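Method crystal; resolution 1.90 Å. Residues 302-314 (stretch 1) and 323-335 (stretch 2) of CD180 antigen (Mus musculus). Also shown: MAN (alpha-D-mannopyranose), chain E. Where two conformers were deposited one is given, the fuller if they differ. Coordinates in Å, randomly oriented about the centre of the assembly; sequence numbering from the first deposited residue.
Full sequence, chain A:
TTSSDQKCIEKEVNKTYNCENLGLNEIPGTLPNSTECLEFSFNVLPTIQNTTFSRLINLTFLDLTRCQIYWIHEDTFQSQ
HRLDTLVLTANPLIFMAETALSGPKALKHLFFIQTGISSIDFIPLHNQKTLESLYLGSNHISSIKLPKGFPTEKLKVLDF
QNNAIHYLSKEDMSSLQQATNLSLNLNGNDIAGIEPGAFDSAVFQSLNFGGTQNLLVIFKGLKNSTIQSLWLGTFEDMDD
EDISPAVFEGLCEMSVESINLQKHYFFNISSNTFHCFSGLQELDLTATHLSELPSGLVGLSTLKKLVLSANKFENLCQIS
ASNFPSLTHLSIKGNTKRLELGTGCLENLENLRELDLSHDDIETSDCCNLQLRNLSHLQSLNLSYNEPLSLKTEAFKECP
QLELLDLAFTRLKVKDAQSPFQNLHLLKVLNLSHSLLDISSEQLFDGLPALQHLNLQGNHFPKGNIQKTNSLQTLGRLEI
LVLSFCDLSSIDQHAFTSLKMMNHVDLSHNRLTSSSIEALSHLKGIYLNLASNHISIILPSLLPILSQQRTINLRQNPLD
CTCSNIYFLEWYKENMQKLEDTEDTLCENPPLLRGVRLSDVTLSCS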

# COMPACT_ATOMS: atom_id res chain seq x y z
N THR A 302 -11.18 -42.65 -11.91
CA THR A 302 -12.56 -42.19 -11.58
C THR A 302 -12.80 -40.67 -11.74
O THR A 302 -13.87 -40.16 -11.40
N LEU A 303 -11.82 -39.96 -12.34
CA LEU A 303 -12.00 -38.56 -12.69
C LEU A 303 -13.18 -38.40 -13.66
O LEU A 303 -13.31 -39.20 -14.59
N LYS A 304 -14.01 -37.36 -13.44
CA LYS A 304 -15.15 -37.10 -14.32
C LYS A 304 -14.89 -36.00 -15.38
O LYS A 304 -15.39 -36.07 -16.51
N LYS A 305 -14.13 -34.98 -15.00
CA LYS A 305 -13.93 -33.81 -15.90
C LYS A 305 -12.45 -33.51 -16.00
O LYS A 305 -11.77 -33.44 -14.98
N LEU A 306 -11.98 -33.32 -17.23
CA LEU A 306 -10.58 -33.06 -17.48
C LEU A 306 -10.43 -31.89 -18.47
O LEU A 306 -11.08 -31.87 -19.52
N VAL A 307 -9.56 -30.94 -18.14
CA VAL A 307 -9.33 -29.84 -19.03
C VAL A 307 -7.86 -29.90 -19.46
O VAL A 307 -6.96 -29.79 -18.60
N LEU A 308 -7.61 -30.05 -20.75
CA LEU A 308 -6.20 -30.10 -21.29
C LEU A 308 -6.00 -29.01 -22.35
O LEU A 308 -5.16 -29.11 -23.24
N SER A 309 -6.83 -27.98 -22.24
CA SER A 309 -6.77 -26.84 -23.18
C SER A 309 -5.42 -26.13 -23.14
O SER A 309 -4.73 -26.13 -22.10
N ALA A 310 -5.08 -25.51 -24.28
CA ALA A 310 -3.96 -24.59 -24.40
C ALA A 310 -2.61 -25.27 -24.19
O ALA A 310 -1.65 -24.64 -23.78
N ASN A 311 -2.57 -26.57 -24.47
CA ASN A 311 -1.34 -27.35 -24.41
C ASN A 311 -0.78 -27.53 -25.82
O ASN A 311 -1.21 -26.79 -26.72
N LYS A 312 0.10 -28.51 -26.04
CA LYS A 312 0.76 -28.61 -27.34
C LYS A 312 0.84 -30.03 -27.86
O LYS A 312 1.87 -30.46 -28.32
N PHE A 313 -0.28 -30.73 -27.82
CA PHE A 313 -0.35 -32.07 -28.42
C PHE A 313 -0.28 -31.97 -29.92
O PHE A 313 -0.77 -30.98 -30.50
N GLU A 314 0.27 -33.00 -30.56
CA GLU A 314 0.23 -33.11 -32.03
C GLU A 314 -0.96 -33.94 -32.46
O GLU A 314 -1.53 -33.73 -33.53
N ASN A 323 -6.24 -43.75 -19.83
CA ASN A 323 -6.06 -43.25 -18.46
C ASN A 323 -7.35 -42.81 -17.77
O ASN A 323 -7.38 -42.71 -16.55
N PHE A 324 -8.39 -42.47 -18.53
CA PHE A 324 -9.54 -41.77 -17.92
C PHE A 324 -10.88 -42.44 -18.25
O PHE A 324 -11.76 -41.78 -18.83
N PRO A 325 -11.05 -43.72 -17.87
CA PRO A 325 -12.28 -44.41 -18.32
C PRO A 325 -13.60 -43.84 -17.76
O PRO A 325 -14.67 -44.10 -18.37
N SER A 326 -13.56 -43.07 -16.66
CA SER A 326 -14.82 -42.52 -16.10
C SER A 326 -15.21 -41.14 -16.68
O SER A 326 -16.28 -40.61 -16.35
N LEU A 327 -14.37 -40.55 -17.54
CA LEU A 327 -14.65 -39.15 -17.98
C LEU A 327 -16.02 -38.91 -18.57
O LEU A 327 -16.48 -39.67 -19.44
N THR A 328 -16.69 -37.86 -18.09
CA THR A 328 -17.95 -37.46 -18.71
C THR A 328 -17.74 -36.14 -19.51
O THR A 328 -18.52 -35.85 -20.42
N HIS A 329 -16.74 -35.35 -19.11
CA HIS A 329 -16.44 -34.06 -19.76
C HIS A 329 -14.96 -33.96 -20.09
O HIS A 329 -14.10 -34.16 -19.21
N LEU A 330 -14.66 -33.58 -21.33
CA LEU A 330 -13.27 -33.43 -21.79
C LEU A 330 -13.18 -32.16 -22.64
O LEU A 330 -13.90 -32.03 -23.62
N SER A 331 -12.30 -31.23 -22.23
CA SER A 331 -12.03 -29.99 -22.95
C SER A 331 -10.61 -29.94 -23.38
O SER A 331 -9.70 -30.09 -22.55
N ILE A 332 -10.39 -29.80 -24.68
CA ILE A 332 -9.02 -29.66 -25.18
C ILE A 332 -9.14 -28.61 -26.25
O ILE A 332 -9.11 -28.90 -27.43
N LYS A 333 -9.31 -27.38 -25.84
CA LYS A 333 -9.49 -26.31 -26.84
C LYS A 333 -8.28 -25.38 -26.85
O LYS A 333 -7.52 -25.35 -25.87
N GLY A 334 -8.09 -24.64 -27.94
CA GLY A 334 -6.92 -23.73 -28.03
C GLY A 334 -5.55 -24.40 -27.99
O GLY A 334 -4.59 -23.77 -27.51
N ASN A 335 -5.46 -25.67 -28.38
CA ASN A 335 -4.15 -26.36 -28.55
C ASN A 335 -3.23 -25.51 -29.43
O ASN A 335 -3.69 -24.94 -30.43

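The two stretches, 302-314 and 323-335 of mouse CD180, bury 993 Å² between them, both sides summed; their strands 305-307 and 329-331 run parallel. Backbone pairing sets the register: Leu306 N donates to His329 O (3.0 Å) and Ser331 N to Leu306 O (3.0 Å), so Lys305, Leu306 and Val307 lie beside His329, Leu330 and Ser331, with Leu306 and Leu330 on one face of the sheet and the other four on the opposite face.

Apolar contacts centre on Leu306 (chi1 t, chi2 p), which has the largest area covered by the other stretch. Its CD2 lies over one face of the Phe324 ring, 3.6 Å from Phe324 CZ, and 4.2 Å from Leu330 CD1 (Leu330 also t, p), while Leu306 CB meets Leu327 CD2 at 3.8 Å. Phe324 (chi1 m) and Leu327 (m, t) both start sideways, but their ends come nearer. Leu327 CD2 also reaches Leu303 CD2 (4.0 Å; Leu303 t, p). Farther along, Leu308 CB (Leu308 m, t) packs against Ile332 CG1 at 4.0 Å (Ile332 m, t), and Ile332 CG2 lies 4.4 Å from Phe313 CD2, oblique to that ring.

On the Lys305-His329 face, Lys305 (m, t, t, t) extends its aliphatic chain along the imidazole of His329 (chi1 m): Lys305 CE sits over the ring face, 3.8 Å from the centroid of the His329 ring, a CH-pi contact. Val307 (t) and Ser331 (m) meet more loosely, Val307 CG1 to Ser331 CB 4.3 Å.

Among the side-chain hydrogen bonds, Asn335 (chi1 t) bonds both the N and the O of Phe313, Asn335 OD1 accepting from Phe313 N (3.1 Å) and Asn335 ND2 donating to Phe313 O (2.7 Å). Ser309 OG (chi1 m) accepts from Lys333 N at 3.0 Å. Within the first stretch, Lys304 (m, m, t, m) curls back so that its NZ donates to Thr302 O (2.8 Å).

Water 4 donates to Leu308 O (2.8 Å) and Asn335 OD1 (2.8 Å) and accepts from Asn311 N (2.9 Å), tying the Asn335 side chain to the backbone of Leu308 and Asn311. Water 5 joins Ser309 OG (2.6 Å) to Lys333 NZ (2.9 Å). Ser326 (m) points toward the first stretch; water 2 donates to its OG (2.9 Å) and accepts a weak bond from Lys304 NZ (3.4 Å).

The bound mannose places MAN O3 3.3 Å from Gly334 CA. Gly334 has positive phi, and a CB there would clash with MAN O4 (2.6 Å).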

# COMPACT_ATOMS: atom_id res chain seq x y z
CB THR A 302 -13.08 -42.69 -10.20
OG1 THR A 302 -12.39 -41.99 -9.15
CG2 THR A 302 -12.85 -44.22 -10.01
CB LEU A 303 -10.70 -38.04 -13.40
CG LEU A 303 -10.63 -36.53 -13.62
CD1 LEU A 303 -10.37 -35.83 -12.30
CD2 LEU A 303 -9.54 -36.28 -14.67
CB LYS A 304 -16.38 -36.75 -13.47
CG LYS A 304 -16.68 -37.78 -12.36
CD LYS A 304 -16.90 -39.20 -12.90
CE LYS A 304 -17.53 -40.09 -11.80
NZ LYS A 304 -16.59 -40.11 -10.64
CB LYS A 305 -14.69 -32.56 -15.42
CG LYS A 305 -16.18 -32.84 -15.18
CD LYS A 305 -17.00 -31.55 -14.94
CE LYS A 305 -18.42 -31.85 -14.52
NZ LYS A 305 -19.27 -30.64 -14.75
CB LEU A 306 -9.88 -34.32 -18.03
CG LEU A 306 -8.38 -34.24 -18.36
CD1 LEU A 306 -7.51 -33.91 -17.12
CD2 LEU A 306 -7.89 -35.53 -19.05
CB VAL A 307 -9.61 -28.49 -18.37
CG1 VAL A 307 -9.29 -27.33 -19.37
CG2 VAL A 307 -11.07 -28.39 -17.90
CB LEU A 308 -5.96 -31.45 -21.96
CG LEU A 308 -6.07 -32.71 -21.05
CD1 LEU A 308 -5.92 -34.01 -21.84
CD2 LEU A 308 -5.06 -32.64 -19.94
CB SER A 309 -7.87 -25.87 -22.79
OG SER A 309 -9.13 -26.52 -22.93
CB ALA A 310 -4.15 -23.35 -23.49
CB ASN A 311 -1.66 -28.65 -23.68
CG ASN A 311 -1.68 -28.42 -22.18
OD1 ASN A 311 -0.75 -27.82 -21.67
ND2 ASN A 311 -2.79 -28.72 -21.53
CB LYS A 312 2.12 -27.87 -27.39
CG LYS A 312 2.97 -28.05 -26.16
CD LYS A 312 4.27 -27.22 -26.18
CE LYS A 312 5.29 -27.89 -25.24
NZ LYS A 312 6.55 -27.11 -25.07
CB PHE A 313 -1.69 -32.75 -28.05
CG PHE A 313 -1.89 -32.85 -26.54
CD1 PHE A 313 -1.14 -33.76 -25.78
CD2 PHE A 313 -2.77 -31.99 -25.88
CE1 PHE A 313 -1.29 -33.81 -24.39
CE2 PHE A 313 -2.93 -32.04 -24.50
CZ PHE A 313 -2.19 -32.95 -23.75
CB GLU A 314 1.51 -33.77 -32.55
CG GLU A 314 2.72 -32.88 -32.35
CD GLU A 314 4.03 -33.64 -32.44
OE1 GLU A 314 4.08 -34.70 -33.12
OE2 GLU A 314 5.02 -33.18 -31.82
CB ASN A 323 -5.13 -42.06 -18.46
CG ASN A 323 -3.72 -42.43 -18.83
OD1 ASN A 323 -3.23 -43.51 -18.47
ND2 ASN A 323 -3.04 -41.52 -19.54
CB PHE A 324 -9.60 -40.31 -18.41
CG PHE A 324 -8.25 -39.65 -18.53
CD1 PHE A 324 -7.54 -39.32 -17.39
CD2 PHE A 324 -7.71 -39.37 -19.78
CE1 PHE A 324 -6.30 -38.70 -17.48
CE2 PHE A 324 -6.48 -38.74 -19.88
CZ PHE A 324 -5.78 -38.42 -18.73
CB PRO A 325 -12.07 -45.85 -17.84
CG PRO A 325 -11.11 -45.74 -16.68
CD PRO A 325 -10.19 -44.61 -17.07
CB SER A 326 -14.75 -42.41 -14.56
OG SER A 326 -14.47 -43.68 -14.03
CB LEU A 327 -13.66 -38.67 -19.04
CG LEU A 327 -12.35 -38.01 -18.70
CD1 LEU A 327 -11.86 -37.22 -19.93
CD2 LEU A 327 -12.35 -37.18 -17.42
CB THR A 328 -19.07 -37.22 -17.64
OG1 THR A 328 -18.60 -36.28 -16.67
CG2 THR A 328 -19.38 -38.54 -16.93
CB HIS A 329 -16.79 -32.88 -18.83
CG HIS A 329 -18.26 -32.87 -18.38
ND1 HIS A 329 -19.08 -31.80 -18.58
CD2 HIS A 329 -19.04 -33.84 -17.72
CE1 HIS A 329 -20.31 -32.09 -18.09
NE2 HIS A 329 -20.28 -33.33 -17.58
CB LEU A 330 -12.86 -34.64 -22.66
CG LEU A 330 -11.44 -34.52 -23.31
CD1 LEU A 330 -10.35 -34.44 -22.24
CD2 LEU A 330 -11.20 -35.72 -24.21
CB SER A 331 -12.27 -28.79 -22.03
OG SER A 331 -13.63 -28.79 -21.70
CB ILE A 332 -8.46 -30.96 -25.79
CG1 ILE A 332 -8.67 -32.15 -24.87
CG2 ILE A 332 -6.96 -30.80 -26.06
CD1 ILE A 332 -8.34 -33.48 -25.52
CB LYS A 333 -10.77 -25.53 -26.55
CG LYS A 333 -10.55 -24.39 -25.57
CD LYS A 333 -11.63 -23.31 -25.75
CE LYS A 333 -11.44 -22.19 -24.75
NZ LYS A 333 -11.67 -22.73 -23.37
CB ASN A 335 -4.36 -27.69 -29.26
CG ASN A 335 -3.20 -28.64 -29.07
OD1 ASN A 335 -3.01 -29.19 -28.00
ND2 ASN A 335 -2.44 -28.87 -30.14
C1 MAN E . -7.56 -17.05 -28.51
C2 MAN E . -6.66 -18.23 -28.88
C3 MAN E . -7.43 -19.57 -28.75
C4 MAN E . -8.05 -19.64 -27.33
C5 MAN E . -8.91 -18.39 -27.03
C6 MAN E . -9.52 -18.37 -25.63
O2 MAN E . -5.62 -18.21 -27.95
O3 MAN E . -6.52 -20.62 -28.94
O4 MAN E . -8.82 -20.83 -27.17
O5 MAN E . -8.14 -17.19 -27.20
O6 MAN E . -8.43 -18.32 -24.67
O HOH W 1 -11.63 -41.26 -15.53
O HOH W 2 -16.37 -43.30 -11.85
O HOH W 3 -13.94 -30.78 -19.25
O HOH W 4 -4.50 -28.24 -25.77
O HOH W 5 -10.77 -24.96 -21.70